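Local coordinates for protein LbaCas13a H328A (C2c2) (Lachnospiraceae bacterium NK4A179, PDB 5WLH) that binds a CRISPR guide RNA and, as a Cas13a nuclease, probably cleaves RNA after recognising a target strand complementary to that guide, at residues F628-T636 against F883-I894; V637-S645 against L657-Y665. One frame throughout, in Å; residues are numbered along the deposited sequence.

Contact 1 of 2, residues F628-T636 against F883-I894; sequences FEHETERMT and FAKYVKPYAGLI
Thr-636 meets Phe-883 with two groups at once: its CB lies 3.6 Å from ring atom CE2, and its carbonyl O comes in at the ring edge, in the plane, 3.2 Å from the same CE2. That edge carries the ring's weakly positive C-H groups, which suits an oxygen neighbour. With chi1 at 59°, OG1 sits between the backbone N and the carbonyl carbon, 3.3 Å from Ala-884 CB, while the side chains of Thr-636 and Val-887 pass in opposite directions, CG2 beside CG2. One small branched residue thus serves three neighbours. A type I beta turn from Thr-632 to Met-635 links the helices, and 883-890 passes along them in mostly non-regular backbone before helix 891-898. Tyr-890 fills the corner: Met-635 crosses it at about a right angle, CB 3.5 Å from CE2, and Thr-632 lays CB 3.8 Å from Tyr-890 CB. Thr-632 OG1 donates to Glu-629 O at 2.7 Å, an acceptor shared with Glu-633 N, so its polar atom is satisfied while Ile-894 CD1 packs against it. Glu-629 lays its extended chain crosswise to Ile-894, CD 3.6 Å from CG2; its aliphatic CB and CG suit the isoleucine methyls at this partly exposed edge. At the far end Phe-628 CZ lies 3.7 Å from Leu-893 CD2, with Thr-632 CG2 over one ring face; Tyr-907 adds an edge-to-face partner.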
loop_
_atom_site.group_PDB
_atom_site.type_symbol
_atom_site.label_atom_id
_atom_site.label_comp_id
_atom_site.label_asym_id
_atom_site.label_seq_id
_atom_site.Cartn_x
_atom_site.Cartn_y
_atom_site.Cartn_z
ATOM N N PHE A 628 0.338 -33.253 -3.248
ATOM C CA PHE A 628 -0.895 -32.503 -3.046
ATOM C C PHE A 628 -2.051 -33.436 -2.718
ATOM O O PHE A 628 -2.804 -33.195 -1.768
ATOM C CB PHE A 628 -1.245 -31.670 -4.274
ATOM C CG PHE A 628 -2.519 -30.891 -4.105
ATOM C CD1 PHE A 628 -2.540 -29.742 -3.323
ATOM C CD2 PHE A 628 -3.698 -31.317 -4.689
ATOM C CE1 PHE A 628 -3.713 -29.032 -3.154
ATOM C CE2 PHE A 628 -4.870 -30.612 -4.525
ATOM C CZ PHE A 628 -4.878 -29.466 -3.743
ATOM N N GLU A 629 -2.227 -34.499 -3.509
ATOM C CA GLU A 629 -3.324 -35.414 -3.213
ATOM C C GLU A 629 -3.169 -36.003 -1.818
ATOM O O GLU A 629 -4.148 -36.137 -1.083
ATOM C CB GLU A 629 -3.412 -36.525 -4.260
ATOM C CG GLU A 629 -4.503 -37.539 -3.938
ATOM C CD GLU A 629 -4.765 -38.492 -5.077
ATOM O OE1 GLU A 629 -3.801 -38.807 -5.803
ATOM O OE2 GLU A 629 -5.928 -38.934 -5.235
ATOM N N HIS A 630 -1.938 -36.347 -1.436
ATOM C CA HIS A 630 -1.703 -36.888 -0.104
ATOM C C HIS A 630 -2.143 -35.898 0.962
ATOM O O HIS A 630 -2.748 -36.284 1.966
ATOM C CB HIS A 630 -0.226 -37.245 0.053
ATOM C CG HIS A 630 0.089 -38.012 1.301
ATOM N ND1 HIS A 630 0.506 -37.400 2.464
ATOM C CD2 HIS A 630 0.063 -39.341 1.564
ATOM C CE1 HIS A 630 0.716 -38.317 3.392
ATOM N NE2 HIS A 630 0.452 -39.504 2.872
ATOM N N GLU A 631 -1.881 -34.609 0.743
ATOM C CA GLU A 631 -2.282 -33.604 1.720
ATOM C C GLU A 631 -3.791 -33.397 1.737
ATOM O O GLU A 631 -4.367 -33.174 2.805
ATOM C CB GLU A 631 -1.541 -32.293 1.443
ATOM C CG GLU A 631 -0.058 -32.445 1.671
ATOM C CD GLU A 631 0.581 -31.219 2.300
ATOM O OE1 GLU A 631 0.670 -30.188 1.601
ATOM O OE2 GLU A 631 1.002 -31.295 3.478
ATOM N N THR A 632 -4.455 -33.454 0.576
ATOM C CA THR A 632 -5.911 -33.325 0.580
ATOM C C THR A 632 -6.549 -34.438 1.398
ATOM O O THR A 632 -7.585 -34.226 2.036
ATOM C CB THR A 632 -6.509 -33.349 -0.835
ATOM O OG1 THR A 632 -6.341 -34.649 -1.426
ATOM C CG2 THR A 632 -5.900 -32.301 -1.721
ATOM N N GLU A 633 -5.924 -35.616 1.416
ATOM C CA GLU A 633 -6.512 -36.740 2.132
ATOM C C GLU A 633 -6.567 -36.504 3.635
ATOM O O GLU A 633 -7.356 -37.161 4.322
ATOM C CB GLU A 633 -5.743 -38.020 1.811
ATOM C CG GLU A 633 -6.180 -38.650 0.492
ATOM C CD GLU A 633 -5.150 -39.604 -0.077
ATOM O OE1 GLU A 633 -4.154 -39.897 0.622
ATOM O OE2 GLU A 633 -5.344 -40.071 -1.219
ATOM N N ARG A 634 -5.777 -35.574 4.170
ATOM C CA ARG A 634 -5.822 -35.347 5.606
ATOM C C ARG A 634 -6.750 -34.204 6.006
ATOM O O ARG A 634 -6.990 -34.016 7.201
ATOM C CB ARG A 634 -4.406 -35.121 6.171
ATOM C CG ARG A 634 -3.632 -33.923 5.663
ATOM C CD ARG A 634 -2.196 -33.919 6.226
ATOM N NE ARG A 634 -2.183 -33.598 7.652
ATOM C CZ ARG A 634 -1.363 -32.719 8.226
ATOM N NH1 ARG A 634 -0.449 -32.075 7.504
ATOM N NH2 ARG A 634 -1.436 -32.499 9.531
ATOM N N MET A 635 -7.335 -33.487 5.041
ATOM C CA MET A 635 -8.024 -32.232 5.355
ATOM C C MET A 635 -9.245 -32.443 6.241
ATOM O O MET A 635 -9.482 -31.662 7.168
ATOM C CB MET A 635 -8.420 -31.515 4.068
ATOM C CG MET A 635 -7.218 -31.011 3.271
ATOM S SD MET A 635 -6.030 -30.125 4.305
ATOM C CE MET A 635 -6.978 -28.652 4.704
ATOM N N THR A 636 -10.061 -33.464 5.957
ATOM C CA THR A 636 -11.226 -33.690 6.808
ATOM C C THR A 636 -10.801 -34.069 8.223
ATOM O O THR A 636 -11.404 -33.611 9.200
ATOM C CB THR A 636 -12.149 -34.754 6.203
ATOM O OG1 THR A 636 -11.445 -35.992 6.041
ATOM C CG2 THR A 636 -12.685 -34.288 4.857
ATOM N N PHE A 883 -15.883 -39.383 9.730
ATOM C CA PHE A 883 -16.158 -38.079 9.140
ATOM C C PHE A 883 -15.803 -38.044 7.655
ATOM O O PHE A 883 -16.599 -37.582 6.826
ATOM C CB PHE A 883 -15.396 -37.005 9.918
ATOM C CG PHE A 883 -15.542 -35.637 9.356
ATOM C CD1 PHE A 883 -16.790 -35.148 9.013
ATOM C CD2 PHE A 883 -14.430 -34.833 9.163
ATOM C CE1 PHE A 883 -16.928 -33.887 8.481
ATOM C CE2 PHE A 883 -14.565 -33.571 8.641
ATOM C CZ PHE A 883 -15.817 -33.098 8.295
ATOM N N ALA A 884 -14.613 -38.537 7.296
ATOM C CA ALA A 884 -14.172 -38.488 5.903
ATOM C C ALA A 884 -15.101 -39.251 4.961
ATOM O O ALA A 884 -15.050 -39.034 3.745
ATOM C CB ALA A 884 -12.748 -39.032 5.786
ATOM N N LYS A 885 -15.951 -40.132 5.496
ATOM C CA LYS A 885 -16.838 -40.923 4.651
ATOM C C LYS A 885 -17.969 -40.081 4.073
ATOM O O LYS A 885 -18.478 -40.391 2.990
ATOM C CB LYS A 885 -17.398 -42.099 5.456
ATOM C CG LYS A 885 -18.356 -43.002 4.699
ATOM C CD LYS A 885 -19.484 -43.489 5.598
ATOM C CE LYS A 885 -18.951 -44.038 6.917
ATOM N NZ LYS A 885 -20.010 -44.105 7.961
ATOM N N TYR A 886 -18.358 -39.005 4.757
ATOM C CA TYR A 886 -19.547 -38.256 4.370
ATOM C C TYR A 886 -19.280 -37.150 3.357
ATOM O O TYR A 886 -20.225 -36.693 2.704
ATOM C CB TYR A 886 -20.209 -37.638 5.605
ATOM C CG TYR A 886 -20.907 -38.629 6.515
ATOM C CD1 TYR A 886 -20.178 -39.456 7.360
ATOM C CD2 TYR A 886 -22.295 -38.725 6.539
ATOM C CE1 TYR A 886 -20.810 -40.360 8.199
ATOM C CE2 TYR A 886 -22.936 -39.624 7.376
ATOM C CZ TYR A 886 -22.187 -40.440 8.203
ATOM O OH TYR A 886 -22.817 -41.336 9.037
ATOM N N VAL A 887 -18.034 -36.691 3.219
ATOM C CA VAL A 887 -17.718 -35.532 2.392
ATOM C C VAL A 887 -16.477 -35.824 1.556
ATOM O O VAL A 887 -15.594 -36.582 1.967
ATOM C CB VAL A 887 -17.511 -34.263 3.251
ATOM C CG1 VAL A 887 -18.707 -34.020 4.160
ATOM C CG2 VAL A 887 -16.244 -34.378 4.076
ATOM N N LYS A 888 -16.416 -35.216 0.366
ATOM C CA LYS A 888 -15.248 -35.316 -0.513
ATOM C C LYS A 888 -15.013 -33.977 -1.211
ATOM O O LYS A 888 -15.089 -33.879 -2.437
ATOM C CB LYS A 888 -15.437 -36.433 -1.543
ATOM C CG LYS A 888 -15.718 -37.809 -0.963
ATOM C CD LYS A 888 -14.467 -38.449 -0.374
ATOM C CE LYS A 888 -14.837 -39.567 0.604
ATOM N NZ LYS A 888 -13.723 -39.906 1.536
ATOM N N PRO A 889 -14.702 -32.919 -0.454
ATOM C CA PRO A 889 -14.593 -31.590 -1.082
ATOM C C PRO A 889 -13.461 -31.458 -2.098
ATOM O O PRO A 889 -13.558 -30.607 -2.987
ATOM C CB PRO A 889 -14.393 -30.645 0.116
ATOM C CG PRO A 889 -13.851 -31.512 1.208
ATOM C CD PRO A 889 -14.487 -32.860 1.004
ATOM N N TYR A 890 -12.402 -32.261 -2.015
ATOM C CA TYR A 890 -11.233 -32.055 -2.867
ATOM C C TYR A 890 -11.222 -32.933 -4.108
ATOM O O TYR A 890 -10.257 -32.875 -4.872
ATOM C CB TYR A 890 -9.943 -32.281 -2.064
ATOM C CG TYR A 890 -9.714 -31.172 -1.074
ATOM C CD1 TYR A 890 -9.095 -29.982 -1.460
ATOM C CD2 TYR A 890 -10.151 -31.296 0.231
ATOM C CE1 TYR A 890 -8.913 -28.953 -0.551
ATOM C CE2 TYR A 890 -9.969 -30.289 1.140
ATOM C CZ TYR A 890 -9.355 -29.121 0.755
ATOM O OH TYR A 890 -9.188 -28.129 1.697
ATOM N N ALA A 891 -12.283 -33.707 -4.347
ATOM C CA ALA A 891 -12.261 -34.692 -5.430
ATOM C C ALA A 891 -11.845 -34.071 -6.765
ATOM O O ALA A 891 -10.903 -34.544 -7.415
ATOM C CB ALA A 891 -13.632 -35.364 -5.539
ATOM N N GLY A 892 -12.517 -32.995 -7.179
ATOM C CA GLY A 892 -12.219 -32.413 -8.479
ATOM C C GLY A 892 -10.880 -31.700 -8.518
ATOM O O GLY A 892 -10.143 -31.782 -9.506
ATOM N N LEU A 893 -10.532 -31.016 -7.434
ATOM C CA LEU A 893 -9.284 -30.260 -7.404
ATOM C C LEU A 893 -8.068 -31.155 -7.597
ATOM O O LEU A 893 -7.075 -30.734 -8.209
ATOM C CB LEU A 893 -9.183 -29.506 -6.080
ATOM C CG LEU A 893 -8.022 -28.533 -5.943
ATOM C CD1 LEU A 893 -8.054 -27.514 -7.083
ATOM C CD2 LEU A 893 -8.086 -27.859 -4.577
ATOM N N ILE A 894 -8.123 -32.386 -7.082
ATOM C CA ILE A 894 -6.975 -33.287 -7.167
ATOM C C ILE A 894 -6.562 -33.488 -8.620
ATOM O O ILE A 894 -5.393 -33.315 -8.977
ATOM C CB ILE A 894 -7.297 -34.626 -6.479
ATOM C CG1 ILE A 894 -7.498 -34.413 -4.976
ATOM C CG2 ILE A 894 -6.198 -35.644 -6.744
ATOM C CD1 ILE A 894 -8.195 -35.580 -4.291
#

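Contact 2 of 2, residues V637-S645 against L657-Y665; sequences VVMKDKFYS and LKKLLIDLY. With nucleotides of chain B.
Swung to a chi1 of -93°, well off the usual staggered value, Phe-643 turns its ring across to Leu-661, while Met-639, bent at chi2 and chi3, curls over Tyr-665. The result is a single knob-into-hole contact between two helices: Phe-643 is the knob, and Leu-657, Leu-660, Leu-661 and Tyr-665 form the hole. The axes of 637-645 and 657-665 make 136° between their N-to-C directions and approach to 10.9 Å, a wide spacing spanned here by the ring of Phe-643. Leu-661 CD2 stands over the centre of one ring face, 3.6 Å from the centroid of Phe-643, a CH-pi contact, whereas Leu-660 and Leu-664 meet the ring at its edge. Branched, apolar methyl ends let leucine cover both the face and the edge of an aromatic ring. Tyr-665 is itself clasped: Met-639 CB covers one face, offset toward the rim, Leu-664 CB the other, and Met-639 CE lies 3.7 Å from Tyr-665 CZ; the sulfur hovers farther above the face in a Met-aromatic contact. The phenol suits this place because its hydroxyl has polar partners: a water donates to Tyr-665 OH at 2.7 Å and to Met-639 O at 2.9 Å, and Glu-726 hydrogen-bonds the same hydroxyl. Helix 635-645 also grips the guide RNA: Lys-642 NZ donates a hydrogen bond to phosphate oxygen OP1 of A36 of chain B at 2.6 Å, a cation suited to the anion, and Ser-645 O accepts one from N3 of U37 of chain B at 2.6 Å, with an N-H...O angle of 151°.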
loop_
_atom_site.group_PDB
_atom_site.type_symbol
_atom_site.label_atom_id
_atom_site.label_comp_id
_atom_site.label_asym_id
_atom_site.label_seq_id
_atom_site.Cartn_x
_atom_site.Cartn_y
_atom_site.Cartn_z
ATOM N N VAL A 637 -9.742 -34.872 8.354
ATOM C CA VAL A 637 -9.216 -35.206 9.674
ATOM C C VAL A 637 -8.746 -33.946 10.393
ATOM O O VAL A 637 -9.022 -33.749 11.582
ATOM C CB VAL A 637 -8.078 -36.236 9.557
ATOM C CG1 VAL A 637 -7.527 -36.580 10.937
ATOM C CG2 VAL A 637 -8.555 -37.490 8.838
ATOM N N VAL A 638 -8.013 -33.082 9.682
ATOM C CA VAL A 638 -7.492 -31.858 10.294
ATOM C C VAL A 638 -8.633 -30.975 10.783
ATOM O O VAL A 638 -8.582 -30.410 11.884
ATOM C CB VAL A 638 -6.600 -31.096 9.291
ATOM C CG1 VAL A 638 -6.256 -29.717 9.833
ATOM C CG2 VAL A 638 -5.354 -31.883 8.972
ATOM N N MET A 639 -9.662 -30.808 9.954
ATOM C CA MET A 639 -10.735 -29.895 10.323
ATOM C C MET A 639 -11.548 -30.446 11.489
ATOM O O MET A 639 -11.945 -29.691 12.386
ATOM C CB MET A 639 -11.622 -29.603 9.113
ATOM C CG MET A 639 -10.898 -28.860 7.973
ATOM S SD MET A 639 -9.849 -27.499 8.536
ATOM C CE MET A 639 -11.090 -26.333 9.082
ATOM N N LYS A 640 -11.793 -31.762 11.507
ATOM C CA LYS A 640 -12.490 -32.346 12.655
ATOM C C LYS A 640 -11.614 -32.288 13.904
ATOM O O LYS A 640 -12.111 -32.050 15.008
ATOM C CB LYS A 640 -12.922 -33.786 12.347
ATOM C CG LYS A 640 -12.125 -34.860 13.092
ATOM C CD LYS A 640 -12.569 -36.274 12.762
ATOM C CE LYS A 640 -11.509 -37.275 13.202
ATOM N NZ LYS A 640 -11.000 -36.979 14.574
ATOM N N ASP A 641 -10.301 -32.469 13.742
ATOM C CA ASP A 641 -9.395 -32.365 14.879
ATOM C C ASP A 641 -9.385 -30.961 15.468
ATOM O O ASP A 641 -9.196 -30.806 16.677
ATOM C CB ASP A 641 -7.980 -32.773 14.471
ATOM C CG ASP A 641 -7.811 -34.274 14.386
ATOM O OD1 ASP A 641 -8.787 -35.001 14.706
ATOM O OD2 ASP A 641 -6.713 -34.719 13.986
ATOM N N LYS A 642 -9.605 -29.927 14.648
ATOM C CA LYS A 642 -9.686 -28.575 15.212
ATOM C C LYS A 642 -10.924 -28.399 16.079
ATOM O O LYS A 642 -10.890 -27.640 17.056
ATOM C CB LYS A 642 -9.679 -27.524 14.101
ATOM C CG LYS A 642 -8.428 -27.566 13.255
ATOM C CD LYS A 642 -8.411 -26.439 12.240
ATOM C CE LYS A 642 -7.992 -25.146 12.916
ATOM N NZ LYS A 642 -7.748 -24.065 11.905
ATOM N N PHE A 643 -12.032 -29.061 15.731
ATOM C CA PHE A 643 -13.166 -29.109 16.652
ATOM C C PHE A 643 -12.740 -29.730 17.979
ATOM O O PHE A 643 -12.998 -29.181 19.057
ATOM C CB PHE A 643 -14.320 -29.904 16.037
ATOM C CG PHE A 643 -15.319 -29.062 15.285
ATOM C CD1 PHE A 643 -14.910 -27.970 14.531
ATOM C CD2 PHE A 643 -16.672 -29.384 15.309
ATOM C CE1 PHE A 643 -15.827 -27.205 13.826
ATOM C CE2 PHE A 643 -17.597 -28.621 14.615
ATOM C CZ PHE A 643 -17.169 -27.527 13.857
ATOM N N TYR A 644 -12.057 -30.870 17.908
ATOM C CA TYR A 644 -11.628 -31.566 19.115
ATOM C C TYR A 644 -10.646 -30.725 19.918
ATOM O O TYR A 644 -10.815 -30.531 21.127
ATOM C CB TYR A 644 -10.993 -32.904 18.741
ATOM C CG TYR A 644 -10.540 -33.704 19.942
ATOM C CD1 TYR A 644 -11.410 -34.586 20.579
ATOM C CD2 TYR A 644 -9.252 -33.577 20.439
ATOM C CE1 TYR A 644 -11.006 -35.317 21.679
ATOM C CE2 TYR A 644 -8.838 -34.301 21.545
ATOM C CZ TYR A 644 -9.725 -35.173 22.159
ATOM O OH TYR A 644 -9.327 -35.901 23.256
ATOM N N SER A 645 -9.603 -30.219 19.258
ATOM C CA SER A 645 -8.578 -29.468 19.969
ATOM C C SER A 645 -9.110 -28.159 20.532
ATOM O O SER A 645 -8.523 -27.631 21.484
ATOM C CB SER A 645 -7.390 -29.193 19.045
ATOM O OG SER A 645 -6.724 -30.395 18.688
ATOM N N LEU A 657 -22.092 -32.245 16.601
ATOM C CA LEU A 657 -20.889 -31.697 15.974
ATOM C C LEU A 657 -20.625 -32.337 14.622
ATOM O O LEU A 657 -20.127 -31.674 13.703
ATOM C CB LEU A 657 -19.685 -31.871 16.896
ATOM C CG LEU A 657 -19.799 -31.082 18.203
ATOM C CD1 LEU A 657 -18.648 -31.405 19.167
ATOM C CD2 LEU A 657 -19.883 -29.586 17.918
ATOM N N LYS A 658 -20.944 -33.625 14.474
ATOM C CA LYS A 658 -20.780 -34.263 13.176
ATOM C C LYS A 658 -21.664 -33.605 12.135
ATOM O O LYS A 658 -21.228 -33.361 11.005
ATOM C CB LYS A 658 -21.104 -35.759 13.262
ATOM C CG LYS A 658 -21.179 -36.421 11.877
ATOM C CD LYS A 658 -22.063 -37.659 11.882
ATOM C CE LYS A 658 -21.320 -38.836 12.457
ATOM N NZ LYS A 658 -20.067 -39.055 11.689
ATOM N N LYS A 659 -22.922 -33.338 12.489
ATOM C CA LYS A 659 -23.813 -32.650 11.564
ATOM C C LYS A 659 -23.216 -31.320 11.135
ATOM O O LYS A 659 -23.191 -30.994 9.942
ATOM C CB LYS A 659 -25.184 -32.438 12.204
ATOM C CG LYS A 659 -26.152 -31.664 11.330
ATOM C CD LYS A 659 -26.266 -30.229 11.784
ATOM C CE LYS A 659 -27.546 -29.568 11.289
ATOM N NZ LYS A 659 -27.564 -29.395 9.807
ATOM N N LEU A 660 -22.731 -30.541 12.103
ATOM C CA LEU A 660 -22.094 -29.261 11.799
ATOM C C LEU A 660 -20.862 -29.459 10.917
ATOM O O LEU A 660 -20.690 -28.761 9.911
ATOM C CB LEU A 660 -21.721 -28.543 13.102
ATOM C CG LEU A 660 -21.037 -27.171 12.976
ATOM C CD1 LEU A 660 -21.880 -26.231 12.140
ATOM C CD2 LEU A 660 -20.811 -26.566 14.341
ATOM N N LEU A 661 -19.996 -30.406 11.287
ATOM C CA LEU A 661 -18.777 -30.664 10.522
ATOM C C LEU A 661 -19.089 -30.932 9.061
ATOM O O LEU A 661 -18.436 -30.387 8.158
ATOM C CB LEU A 661 -18.025 -31.852 11.122
ATOM C CG LEU A 661 -17.192 -31.624 12.374
ATOM C CD1 LEU A 661 -16.860 -32.968 13.007
ATOM C CD2 LEU A 661 -15.922 -30.824 12.046
ATOM N N ILE A 662 -20.090 -31.781 8.807
ATOM C CA ILE A 662 -20.454 -32.082 7.430
ATOM C C ILE A 662 -20.978 -30.831 6.740
ATOM O O ILE A 662 -20.624 -30.549 5.592
ATOM C CB ILE A 662 -21.476 -33.237 7.385
ATOM C CG1 ILE A 662 -20.827 -34.523 7.901
ATOM C CG2 ILE A 662 -21.995 -33.433 5.974
ATOM C CD1 ILE A 662 -21.818 -35.648 8.142
ATOM N N ASP A 663 -21.814 -30.050 7.434
ATOM C CA ASP A 663 -22.326 -28.809 6.852
ATOM C C ASP A 663 -21.195 -27.865 6.467
ATOM O O ASP A 663 -21.221 -27.263 5.387
ATOM C CB ASP A 663 -23.242 -28.097 7.840
ATOM C CG ASP A 663 -24.580 -28.784 8.010
ATOM O OD1 ASP A 663 -24.892 -29.738 7.256
ATOM O OD2 ASP A 663 -25.314 -28.350 8.917
ATOM N N LEU A 664 -20.199 -27.713 7.341
ATOM C CA LEU A 664 -19.169 -26.702 7.118
ATOM C C LEU A 664 -18.163 -27.118 6.055
ATOM O O LEU A 664 -17.672 -26.263 5.310
ATOM C CB LEU A 664 -18.436 -26.389 8.423
ATOM C CG LEU A 664 -19.289 -25.752 9.536
ATOM C CD1 LEU A 664 -18.416 -25.236 10.657
ATOM C CD2 LEU A 664 -20.191 -24.631 9.000
ATOM N N TYR A 665 -17.851 -28.410 5.950
ATOM C CA TYR A 665 -16.678 -28.831 5.201
ATOM C C TYR A 665 -16.988 -29.741 4.019
ATOM O O TYR A 665 -16.050 -30.189 3.345
ATOM C CB TYR A 665 -15.685 -29.497 6.156
ATOM C CG TYR A 665 -15.343 -28.581 7.315
ATOM C CD1 TYR A 665 -14.999 -27.248 7.086
ATOM C CD2 TYR A 665 -15.383 -29.028 8.629
ATOM C CE1 TYR A 665 -14.702 -26.396 8.139
ATOM C CE2 TYR A 665 -15.092 -28.175 9.691
ATOM C CZ TYR A 665 -14.747 -26.868 9.439
ATOM O OH TYR A 665 -14.457 -26.015 10.486
ATOM P P U B 37 -5.383 -18.200 19.270
ATOM O OP1 U B 37 -5.452 -16.905 18.528
ATOM O OP2 U B 37 -4.513 -18.375 20.470
ATOM O "O5'" U B 37 -6.882 -18.496 19.716
ATOM C "C5'" U B 37 -7.268 -19.766 20.194
ATOM C "C4'" U B 37 -7.681 -19.805 21.653
ATOM O "O4'" U B 37 -8.212 -21.133 21.830
ATOM C "C3'" U B 37 -6.532 -19.723 22.649
ATOM O "O3'" U B 37 -7.073 -19.580 23.979
ATOM C "C2'" U B 37 -5.945 -21.118 22.504
ATOM O "O2'" U B 37 -5.083 -21.529 23.543
ATOM C "C1'" U B 37 -7.222 -21.967 22.416
ATOM N N1 U B 37 -7.084 -23.126 21.529
ATOM C C2 U B 37 -7.412 -24.369 22.028
ATOM O O2 U B 37 -7.805 -24.527 23.173
ATOM N N3 U B 37 -7.264 -25.396 21.126
ATOM C C4 U B 37 -6.826 -25.292 19.816
ATOM O O4 U B 37 -6.733 -26.298 19.117
ATOM C C5 U B 37 -6.520 -23.971 19.375
ATOM C C6 U B 37 -6.657 -22.962 20.230
ATOM P P A B 36 -7.565 -20.698 13.246
ATOM O OP1 A B 36 -7.818 -22.111 13.607
ATOM O OP2 A B 36 -8.673 -19.817 12.824
ATOM O "O5'" A B 36 -6.837 -19.961 14.440
ATOM C "C5'" A B 36 -7.495 -19.788 15.682
ATOM C "C4'" A B 36 -6.583 -20.143 16.824
ATOM O "O4'" A B 36 -6.190 -21.539 16.734
ATOM C "C3'" A B 36 -5.289 -19.360 16.893
ATOM O "O3'" A B 36 -4.912 -19.374 18.269
ATOM C "C2'" A B 36 -4.339 -20.251 16.088
ATOM O "O2'" A B 36 -2.969 -20.014 16.310
ATOM C "C1'" A B 36 -4.778 -21.630 16.572
ATOM N N9 A B 36 -4.550 -22.751 15.667
ATOM C C8 A B 36 -4.707 -22.830 14.304
ATOM N N7 A B 36 -4.494 -24.037 13.832
ATOM C C5 A B 36 -4.213 -24.801 14.962
ATOM C C6 A B 36 -3.904 -26.165 15.145
ATOM N N6 A B 36 -3.819 -27.042 14.139
ATOM N N1 A B 36 -3.680 -26.598 16.409
ATOM C C2 A B 36 -3.766 -25.724 17.417
ATOM N N3 A B 36 -4.053 -24.425 17.366
ATOM C C4 A B 36 -4.265 -24.025 16.096
HETATM O O HOH W 1 -12.656 -26.912 12.342
#

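From the N terminus, the chain reaches helix 621-632, turns into helix 635-645, and soon comes back through helix 654-665; contact 2 closes this short loop, with 11 residues between its segments. In all, 246 residues separate Thr-636 from Phe-883, the short loop of contact 2 among them, before 883-894 returns to the start and closes the wide loop of contact 1 around the small one. Helix 635-645 belongs to both. The two contacts, centres about 13 Å apart, touch directly: Phe-883 CE1 lies 3.5 Å from Leu-661 CB, and Pro-889 CG 3.3 Å from Tyr-665 O. Segment 883-894 thereby joins the helical pair to helix 891-898.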